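Local coordinates for Hia (Adhesin) (Haemophilus influenzae, PDB 3EMF), which is a trimeric autotransporter adhesin of the bacterial outer membrane that probably attaches the cell to host surfaces, this chain being its second binding domain, at residues N7-Y12 against G37-N42; W68-K73 against Q82-A87; T20-A25 against L41-A46; T3-K8 against A57-N62. All coordinates share one frame; numbering follows the deposited sequence.

Contact 1: N7-Y12 against G37-N42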
# COMPACT_ATOMS: atom_id res chain seq x y z
N ASN A 7 7.42 4.32 -19.96
CA ASN A 7 6.59 3.22 -20.43
C ASN A 7 5.19 3.73 -20.74
O ASN A 7 4.93 4.92 -20.58
CB ASN A 7 6.61 2.02 -19.46
CG ASN A 7 6.06 2.34 -18.10
OD1 ASN A 7 5.11 3.12 -17.98
ND2 ASN A 7 6.64 1.74 -17.06
N LYS A 8 4.30 2.86 -21.20
CA LYS A 8 3.01 3.29 -21.73
C LYS A 8 1.86 3.16 -20.73
O LYS A 8 0.71 3.38 -21.08
CB LYS A 8 2.67 2.49 -23.00
CG LYS A 8 3.28 3.03 -24.29
CD LYS A 8 2.98 2.07 -25.44
CE LYS A 8 3.36 2.65 -26.80
NZ LYS A 8 2.84 1.82 -27.94
N LEU A 9 2.17 2.82 -19.48
CA LEU A 9 1.15 2.73 -18.43
C LEU A 9 0.34 4.01 -18.26
O LEU A 9 0.90 5.12 -18.18
CB LEU A 9 1.78 2.38 -17.08
CG LEU A 9 2.44 1.00 -16.96
CD1 LEU A 9 3.22 0.89 -15.63
CD2 LEU A 9 1.39 -0.11 -17.10
N LYS A 10 -0.97 3.85 -18.15
CA LYS A 10 -1.87 4.98 -17.91
C LYS A 10 -2.38 4.92 -16.49
O LYS A 10 -2.18 3.94 -15.78
CB LYS A 10 -3.06 4.95 -18.87
CG LYS A 10 -2.70 4.73 -20.33
CD LYS A 10 -3.96 4.58 -21.18
CE LYS A 10 -3.62 4.25 -22.64
NZ LYS A 10 -2.83 5.35 -23.28
N ALA A 11 -3.05 5.99 -16.08
CA ALA A 11 -3.73 6.02 -14.80
C ALA A 11 -5.21 5.79 -15.04
O ALA A 11 -5.73 6.06 -16.11
CB ALA A 11 -3.51 7.38 -14.15
N TYR A 12 -5.89 5.28 -14.03
CA TYR A 12 -7.33 5.26 -14.10
C TYR A 12 -7.84 6.69 -14.26
O TYR A 12 -7.27 7.63 -13.69
CB TYR A 12 -7.90 4.64 -12.85
CG TYR A 12 -7.70 3.16 -12.80
CD1 TYR A 12 -8.35 2.33 -13.70
CD2 TYR A 12 -6.83 2.58 -11.88
CE1 TYR A 12 -8.16 0.96 -13.67
CE2 TYR A 12 -6.63 1.22 -11.84
CZ TYR A 12 -7.29 0.41 -12.73
OH TYR A 12 -7.09 -0.95 -12.68
N GLY A 37 -6.18 8.66 -11.14
CA GLY A 37 -4.77 8.96 -10.95
C GLY A 37 -3.95 7.80 -10.40
O GLY A 37 -2.73 7.87 -10.37
N LEU A 38 -4.60 6.72 -9.96
CA LEU A 38 -3.83 5.54 -9.58
C LEU A 38 -3.38 4.83 -10.85
O LEU A 38 -4.08 4.89 -11.86
CB LEU A 38 -4.65 4.58 -8.71
CG LEU A 38 -5.11 5.08 -7.34
CD1 LEU A 38 -5.87 3.97 -6.56
CD2 LEU A 38 -3.92 5.57 -6.55
N LEU A 39 -2.24 4.15 -10.79
CA LEU A 39 -1.69 3.47 -11.94
C LEU A 39 -2.64 2.38 -12.41
O LEU A 39 -3.21 1.63 -11.61
CB LEU A 39 -0.33 2.85 -11.58
CG LEU A 39 0.67 2.56 -12.71
CD1 LEU A 39 0.96 3.84 -13.49
CD2 LEU A 39 1.96 1.96 -12.13
N ASN A 40 -2.84 2.31 -13.71
CA ASN A 40 -3.63 1.24 -14.28
C ASN A 40 -2.69 0.11 -14.73
O ASN A 40 -2.16 0.14 -15.82
CB ASN A 40 -4.49 1.72 -15.44
CG ASN A 40 -5.36 0.61 -15.98
OD1 ASN A 40 -5.24 -0.54 -15.55
ND2 ASN A 40 -6.25 0.94 -16.92
N LEU A 41 -2.49 -0.87 -13.86
CA LEU A 41 -1.53 -1.92 -14.16
C LEU A 41 -2.11 -3.00 -15.06
O LEU A 41 -1.38 -3.74 -15.71
CB LEU A 41 -0.97 -2.52 -12.86
CG LEU A 41 0.08 -1.67 -12.16
CD1 LEU A 41 0.49 -2.32 -10.84
CD2 LEU A 41 1.30 -1.47 -13.05
N ASN A 42 -3.43 -3.08 -15.12
CA ASN A 42 -4.08 -4.22 -15.76
C ASN A 42 -4.76 -3.92 -17.09
O ASN A 42 -5.70 -4.62 -17.48
CB ASN A 42 -5.09 -4.84 -14.79
CG ASN A 42 -5.35 -6.30 -15.09
OD1 ASN A 42 -6.48 -6.78 -14.96
ND2 ASN A 42 -4.32 -7.02 -15.52
O HOH W 1 -2.17 1.39 -18.21
O HOH W 2 -6.96 3.95 -17.54
O HOH W 3 -4.40 -1.83 -11.69
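An isolated beta bridge in the HiaBD2_N (GIN) part of the binding domain pairs A11 with L39, their CA atoms 4.3 Å apart. Two backbone hydrogen bonds flank it. N40 N gives to K10 O over 2.7 Å, in the plane of that carbonyl; Y12 N meets L38 O at 2.9 Å, nearly along the C=O axis. Just beyond the bridge, G37 N reaches Y12 O at 3.0 Å, the straightest of the three at 173°. Y12 and N40 carry the side-chain part. With N40 CG anti to its backbone N (chi1 -177°), N40 CB stands 4.0 Å from the centre of the Y12 ring in a CH-pi contact over its face, and the amide stacks there with the two planes 17° apart. Both ends of the amide are used: N40 OD1 accepts from N42 N at 3.1 Å, closing an Asx turn, while ND2 gives to a water that also donates to A11 O. A second water joins K10 N to N40 O. On the apolar flank, L9 CD1 touches L39 CD2 at 3.9 Å and L41 CD2 at 4.0 Å. NE2 of H86 of the second subunit is hydrogen-bonded to L39 O. Within the chain, Y12 packs on K29 and Q30 of helix 24-30, L9 and L39 meet N62 of helix 60-63, and L38 lies against Q83 and K85 of strand 80-85.

Contact 2: W68-K73 against Q82-A87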
# COMPACT_ATOMS: atom_id res chain seq x y z
N TRP A 68 -3.75 2.20 -2.85
CA TRP A 68 -4.98 1.44 -2.71
C TRP A 68 -6.07 2.40 -2.26
O TRP A 68 -5.78 3.50 -1.77
CB TRP A 68 -4.79 0.27 -1.72
CG TRP A 68 -4.17 0.62 -0.41
CD1 TRP A 68 -2.83 0.80 -0.14
CD2 TRP A 68 -4.86 0.82 0.83
NE1 TRP A 68 -2.66 1.10 1.19
CE2 TRP A 68 -3.89 1.10 1.81
CE3 TRP A 68 -6.20 0.77 1.22
CZ2 TRP A 68 -4.22 1.35 3.14
CZ3 TRP A 68 -6.53 1.01 2.54
CH2 TRP A 68 -5.55 1.29 3.49
N VAL A 69 -7.31 1.98 -2.41
CA VAL A 69 -8.43 2.84 -2.06
C VAL A 69 -9.00 2.52 -0.68
O VAL A 69 -9.24 1.36 -0.34
CB VAL A 69 -9.53 2.75 -3.13
CG1 VAL A 69 -10.72 3.57 -2.72
CG2 VAL A 69 -8.99 3.21 -4.49
N LEU A 70 -9.19 3.57 0.11
CA LEU A 70 -9.72 3.44 1.45
C LEU A 70 -11.11 4.08 1.50
O LEU A 70 -11.29 5.23 1.12
CB LEU A 70 -8.80 4.15 2.43
CG LEU A 70 -9.34 4.38 3.84
CD1 LEU A 70 -9.41 3.09 4.61
CD2 LEU A 70 -8.45 5.38 4.56
N SER A 71 -12.09 3.32 1.98
CA SER A 71 -13.47 3.78 1.97
C SER A 71 -14.15 3.57 3.31
O SER A 71 -13.80 2.65 4.05
CB SER A 71 -14.25 3.02 0.89
OG SER A 71 -13.75 3.33 -0.39
N SER A 72 -15.12 4.44 3.61
CA SER A 72 -15.96 4.28 4.79
C SER A 72 -17.39 4.47 4.35
O SER A 72 -17.69 5.33 3.51
CB SER A 72 -15.64 5.32 5.87
OG SER A 72 -15.92 6.64 5.41
N LYS A 73 -18.28 3.67 4.92
CA LYS A 73 -19.69 3.74 4.59
C LYS A 73 -20.49 3.60 5.88
O LYS A 73 -20.38 2.60 6.59
CB LYS A 73 -20.04 2.61 3.63
CG LYS A 73 -21.52 2.38 3.39
CD LYS A 73 -21.72 1.17 2.50
CE LYS A 73 -23.19 0.81 2.39
NZ LYS A 73 -24.00 1.94 1.84
N GLN A 82 -10.98 7.63 -0.35
CA GLN A 82 -9.74 8.36 -0.52
C GLN A 82 -8.69 7.38 -1.03
O GLN A 82 -8.88 6.16 -0.95
CB GLN A 82 -9.26 8.96 0.81
CG GLN A 82 -10.28 9.78 1.55
CD GLN A 82 -10.98 9.00 2.65
OE1 GLN A 82 -11.26 7.81 2.51
NE2 GLN A 82 -11.26 9.67 3.76
N GLN A 83 -7.59 7.91 -1.55
CA GLN A 83 -6.49 7.09 -2.00
C GLN A 83 -5.39 7.08 -0.99
O GLN A 83 -4.94 8.13 -0.56
CB GLN A 83 -5.90 7.62 -3.30
CG GLN A 83 -6.89 7.78 -4.36
CD GLN A 83 -6.29 8.29 -5.65
OE1 GLN A 83 -5.18 8.83 -5.66
NE2 GLN A 83 -7.01 8.10 -6.74
N VAL A 84 -4.93 5.88 -0.64
CA VAL A 84 -3.76 5.75 0.18
C VAL A 84 -2.58 5.49 -0.73
O VAL A 84 -2.43 4.39 -1.27
CB VAL A 84 -3.92 4.61 1.17
CG1 VAL A 84 -2.69 4.54 2.08
CG2 VAL A 84 -5.18 4.84 1.96
N LYS A 85 -1.75 6.50 -0.91
CA LYS A 85 -0.60 6.38 -1.77
C LYS A 85 0.65 6.14 -0.95
O LYS A 85 0.57 6.07 0.28
CB LYS A 85 -0.48 7.61 -2.68
CG LYS A 85 -1.67 7.69 -3.65
CD LYS A 85 -1.24 7.86 -5.10
CE LYS A 85 -0.73 9.25 -5.37
NZ LYS A 85 -0.61 9.52 -6.83
N HIS A 86 1.79 6.00 -1.61
CA HIS A 86 2.99 5.76 -0.84
C HIS A 86 3.19 6.89 0.15
O HIS A 86 3.04 8.08 -0.21
CB HIS A 86 4.22 5.66 -1.73
CG HIS A 86 5.49 5.65 -0.94
ND1 HIS A 86 6.29 6.76 -0.79
CD2 HIS A 86 6.06 4.67 -0.21
CE1 HIS A 86 7.31 6.46 -0.00
NE2 HIS A 86 7.20 5.19 0.35
N ALA A 87 3.54 6.53 1.38
CA ALA A 87 3.88 7.48 2.44
C ALA A 87 2.70 8.28 2.95
O ALA A 87 2.86 9.25 3.69
CB ALA A 87 5.04 8.41 2.02
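W68, near the start of strand 67-74, has CG in the crowded position between the backbone N and the carbonyl carbon (chi1 49°), which lays the indole over V84 of the opposing strand. From CB outward, CD1 comes near the carbonyl O of V84, NE1 sits 3.6 Å from V84 CG1, and CE2 is 3.6 Å from V84 CB. Further out, CZ2 touches both methyls, and CH2 ends 3.9 Å from V84 CG2. V84 CB thus lies over one face of the five-membered ring, a CH-pi contact, and V84 CG2 also packs on L70 CB at 3.7 Å. The two segments belong to the beta hairpin of strands 67-74 and 80-85; the parts 68-73 and 82-85 run at 139° to each other. W68 with V84 and L70 with Q82 are antiparallel hydrogen-bonded pairs, and V69 with Q83 between them is non-hydrogen-bonded. Two bonds close each outer pair; L70 N to Q82 O, at 2.8 Å, is the straightest at 169°. W68 makes edge-to-face contacts with W68 of the second and third subunits, consistent with the name Trp ring, while residues 69-73 pair in parallel with a strand of the second subunit. The backbone polar groups of the outer pairs are satisfied within the hairpin; on the face they share with Q82, W68 and V84 bring indole and methyls to the other subunits.

Contact 3: T20-A25 against L41-A46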
# COMPACT_ATOMS: atom_id res chain seq x y z
N THR A 20 -14.20 -1.57 -24.31
CA THR A 20 -14.43 -2.83 -25.00
C THR A 20 -13.39 -3.90 -24.65
O THR A 20 -13.74 -5.05 -24.38
CB THR A 20 -14.41 -2.65 -26.54
OG1 THR A 20 -15.61 -1.99 -26.96
CG2 THR A 20 -14.32 -4.00 -27.24
N ASN A 21 -12.13 -3.49 -24.64
CA ASN A 21 -11.00 -4.41 -24.50
C ASN A 21 -10.72 -4.84 -23.07
O ASN A 21 -9.90 -5.73 -22.84
CB ASN A 21 -9.73 -3.77 -25.07
CG ASN A 21 -9.89 -3.30 -26.49
OD1 ASN A 21 -10.78 -3.76 -27.21
ND2 ASN A 21 -9.04 -2.38 -26.91
N ASN A 22 -11.37 -4.20 -22.11
CA ASN A 22 -11.07 -4.45 -20.70
C ASN A 22 -12.26 -5.03 -19.95
O ASN A 22 -13.37 -5.02 -20.46
CB ASN A 22 -10.57 -3.16 -20.04
CG ASN A 22 -9.21 -2.75 -20.56
OD1 ASN A 22 -8.19 -3.29 -20.14
ND2 ASN A 22 -9.19 -1.80 -21.50
N SER A 23 -12.02 -5.53 -18.74
CA SER A 23 -13.04 -6.21 -17.95
C SER A 23 -13.97 -5.23 -17.25
O SER A 23 -13.68 -4.05 -17.14
CB SER A 23 -12.37 -7.04 -16.88
OG SER A 23 -11.70 -6.18 -15.98
N ILE A 24 -15.09 -5.76 -16.74
CA ILE A 24 -16.02 -4.98 -15.94
C ILE A 24 -15.34 -4.44 -14.68
O ILE A 24 -15.64 -3.34 -14.23
CB ILE A 24 -17.26 -5.80 -15.54
CG1 ILE A 24 -18.12 -6.11 -16.77
CG2 ILE A 24 -18.08 -5.06 -14.50
CD1 ILE A 24 -19.57 -6.51 -16.46
N ALA A 25 -14.41 -5.22 -14.12
CA ALA A 25 -13.71 -4.83 -12.91
C ALA A 25 -12.86 -3.58 -13.14
O ALA A 25 -12.82 -2.69 -12.30
CB ALA A 25 -12.83 -5.99 -12.38
N LEU A 41 -2.49 -0.87 -13.86
CA LEU A 41 -1.53 -1.92 -14.16
C LEU A 41 -2.11 -3.00 -15.06
O LEU A 41 -1.38 -3.74 -15.71
CB LEU A 41 -0.97 -2.52 -12.86
CG LEU A 41 0.08 -1.67 -12.16
CD1 LEU A 41 0.49 -2.32 -10.84
CD2 LEU A 41 1.30 -1.47 -13.05
N ASN A 42 -3.43 -3.08 -15.12
CA ASN A 42 -4.08 -4.22 -15.76
C ASN A 42 -4.76 -3.92 -17.09
O ASN A 42 -5.70 -4.62 -17.48
CB ASN A 42 -5.09 -4.84 -14.79
CG ASN A 42 -5.35 -6.30 -15.09
OD1 ASN A 42 -6.48 -6.78 -14.96
ND2 ASN A 42 -4.32 -7.02 -15.52
N GLU A 43 -4.27 -2.91 -17.80
CA GLU A 43 -4.88 -2.51 -19.08
C GLU A 43 -4.53 -3.47 -20.23
O GLU A 43 -3.37 -3.81 -20.45
CB GLU A 43 -4.51 -1.07 -19.44
CG GLU A 43 -5.47 -0.41 -20.45
CD GLU A 43 -5.18 1.07 -20.68
OE1 GLU A 43 -4.16 1.58 -20.16
OE2 GLU A 43 -5.97 1.74 -21.39
N LYS A 44 -5.56 -3.87 -20.97
CA LYS A 44 -5.41 -4.89 -22.02
C LYS A 44 -5.65 -4.31 -23.41
O LYS A 44 -6.21 -3.22 -23.55
CB LYS A 44 -6.38 -6.03 -21.76
CG LYS A 44 -5.93 -6.93 -20.64
CD LYS A 44 -7.06 -7.77 -20.11
CE LYS A 44 -6.49 -8.98 -19.37
NZ LYS A 44 -5.36 -8.57 -18.51
N ASN A 45 -5.22 -5.04 -24.43
CA ASN A 45 -5.52 -4.65 -25.81
C ASN A 45 -6.66 -5.49 -26.40
O ASN A 45 -7.37 -6.17 -25.67
CB ASN A 45 -4.27 -4.68 -26.70
CG ASN A 45 -3.55 -6.02 -26.66
OD1 ASN A 45 -2.33 -6.07 -26.78
ND2 ASN A 45 -4.31 -7.09 -26.48
N ALA A 46 -6.84 -5.42 -27.71
CA ALA A 46 -7.88 -6.22 -28.36
C ALA A 46 -7.70 -7.71 -28.05
O ALA A 46 -8.68 -8.45 -27.94
CB ALA A 46 -7.88 -5.98 -29.86
O HOH W 4 -7.01 -1.03 -25.04
O HOH W 5 -9.05 -5.03 -18.02
O HOH W 6 -7.66 0.55 -22.95
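Segments 20-25 and 41-46 pass each other in opposite senses, the nearest CA pairs being N21 with A46 at 5.3 Å and N22 with K44 at 5.8 Å. This is a surface contact at the N-terminus of helix 24-30, where S23 is the N-cap and its OG accepts from D26 N. One direct hydrogen bond spans the gap: K44 N gives to N22 OD1 over 2.8 Å, in the plane of the amide and on a lone pair of that oxygen, 160° at the hydrogen. N22 CG lies anti to its carbonyl carbon, beside the backbone N (chi1 -68°), which swings the amide across to K44. A water also donates to OD1 and accepts from S23 N, so the oxygen has two donors, while ND2 gives to N18 O in its own chain; the amide is therefore fixed at both ends. N21 meets the other segment mainly with its CB, 3.4 Å from N45 O, and its ND2 reaches K44 O through a second water. K44 CB rests 3.7 Å from N21 O. A third water donates to E43 OE2 at 2.6 Å and takes a weak bond from N22 ND2 at 3.2 Å.

Contact 4: T3-K8 against A57-N62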
# COMPACT_ATOMS: atom_id res chain seq x y z
N THR A 3 19.64 8.58 -18.37
CA THR A 3 18.72 8.01 -19.34
C THR A 3 17.26 8.21 -18.98
O THR A 3 16.85 7.90 -17.86
N PRO A 4 16.47 8.76 -19.92
CA PRO A 4 15.03 8.99 -19.75
C PRO A 4 14.21 7.73 -20.01
O PRO A 4 13.87 7.44 -21.15
CB PRO A 4 14.71 10.04 -20.83
CG PRO A 4 16.04 10.52 -21.36
CD PRO A 4 16.97 9.37 -21.17
N VAL A 5 13.89 6.99 -18.95
CA VAL A 5 13.11 5.77 -19.08
C VAL A 5 11.63 6.07 -19.01
O VAL A 5 11.16 6.80 -18.13
CB VAL A 5 13.46 4.77 -17.95
CG1 VAL A 5 12.52 3.56 -17.98
CG2 VAL A 5 14.92 4.34 -18.04
N THR A 6 10.87 5.51 -19.95
CA THR A 6 9.43 5.69 -19.99
C THR A 6 8.71 4.37 -20.27
O THR A 6 9.32 3.43 -20.74
CB THR A 6 9.02 6.71 -21.07
OG1 THR A 6 9.26 6.15 -22.38
CG2 THR A 6 9.83 7.99 -20.92
N ASN A 7 7.42 4.32 -19.96
CA ASN A 7 6.59 3.22 -20.43
C ASN A 7 5.19 3.73 -20.74
O ASN A 7 4.93 4.92 -20.58
CB ASN A 7 6.61 2.02 -19.46
CG ASN A 7 6.06 2.34 -18.10
OD1 ASN A 7 5.11 3.12 -17.98
ND2 ASN A 7 6.64 1.74 -17.06
N LYS A 8 4.30 2.86 -21.20
CA LYS A 8 3.01 3.29 -21.73
C LYS A 8 1.86 3.16 -20.73
O LYS A 8 0.71 3.38 -21.08
CB LYS A 8 2.67 2.49 -23.00
CG LYS A 8 3.28 3.03 -24.29
CD LYS A 8 2.98 2.07 -25.44
CE LYS A 8 3.36 2.65 -26.80
NZ LYS A 8 2.84 1.82 -27.94
N ALA A 57 10.60 -1.89 -17.88
CA ALA A 57 11.14 -1.03 -16.83
C ALA A 57 10.01 -0.27 -16.14
O ALA A 57 9.18 0.35 -16.79
CB ALA A 57 12.14 -0.05 -17.41
N ALA A 58 9.98 -0.34 -14.81
CA ALA A 58 9.10 0.52 -14.04
C ALA A 58 9.80 1.87 -13.86
O ALA A 58 11.03 1.94 -13.79
CB ALA A 58 8.76 -0.08 -12.70
N THR A 59 9.03 2.95 -13.82
CA THR A 59 9.62 4.28 -13.63
C THR A 59 9.27 4.86 -12.26
O THR A 59 8.34 4.39 -11.60
CB THR A 59 9.12 5.27 -14.69
OG1 THR A 59 7.75 5.59 -14.43
CG2 THR A 59 9.27 4.65 -16.08
N VAL A 60 10.00 5.88 -11.85
CA VAL A 60 9.69 6.58 -10.61
C VAL A 60 8.31 7.22 -10.73
O VAL A 60 7.55 7.23 -9.77
CB VAL A 60 10.77 7.62 -10.24
CG1 VAL A 60 10.38 8.40 -8.98
CG2 VAL A 60 12.13 6.90 -10.06
N GLY A 61 7.96 7.73 -11.91
CA GLY A 61 6.61 8.20 -12.12
C GLY A 61 5.55 7.14 -11.80
O GLY A 61 4.47 7.46 -11.28
N ASN A 62 5.84 5.89 -12.13
CA ASN A 62 4.93 4.79 -11.81
C ASN A 62 4.76 4.64 -10.29
O ASN A 62 3.65 4.45 -9.80
CB ASN A 62 5.45 3.46 -12.37
CG ASN A 62 5.45 3.39 -13.90
OD1 ASN A 62 4.71 4.10 -14.60
ND2 ASN A 62 6.30 2.49 -14.42
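The tight part of this contact is where N7 and V5 pack against residues 57-59, which lead into helix 60-63, and N7 also against N62 of its first turn; beyond them the N-terminal segment turns loose. N7 CG sits between the backbone N and the carbonyl carbon (chi1 63°), and from there ND2 gives a hydrogen bond to A57 O over 2.9 Å, lying in the plane of that carbonyl and bent only to 154°. The amides of N7 and N62 meet tip to tip and almost coplanar, 9° apart. Beside them V5 CG1 touches A57 CB at 3.7 Å and T59 CG2 at 3.9 Å, V5 and T59 sliding past each other in opposite directions, and the same T59 methyl rests 3.5 Å from V5 O. T59 divides its two branches: CG2 faces V5, while OG1, as N-cap, accepts from N62 N at 3.0 Å. On the loose side, K8 is exposed, T6 points its CB away from 57-62 and meets N55 of the third subunit instead, P4 and T3 are poorly ordered, and the side chain of T3 is not modelled. Other subunits also approach: V5 packs on A57 of the third subunit and N7 on V60 of the second. The chemistry is that of a polar amide beside an apolar patch. ND2 of N7 makes the link to A57, while the weak bond from L9 N to OD1 helps hold the amide's orientation; OG1 of T59 occupies the helix end, where the partial positive charge probably suits an oxygen.

In the fold
Contacts 1, 3 and 4 lie in the N-terminal part of the chain, and contact 2 belongs to the Trp-ring hairpin that follows. Contacts 1 and 3 share L41 and N42, contacts 1 and 4 share N7 and K8, and in both cases the centres are about 12 Å apart; contact 1 thus sits between contacts 3 and 4, whose own centres are about 21 Å apart. Contact 4 spans 3-62 and so encloses contact 3 along the chain. Contact 2 comes after all of them, its centre about 17 Å from contact 1, and L38 of contact 1 packs on V69 of contact 2. Contacts 1, 2 and 4 each touch the second subunit, so contacts within the chain and between subunits lie side by side.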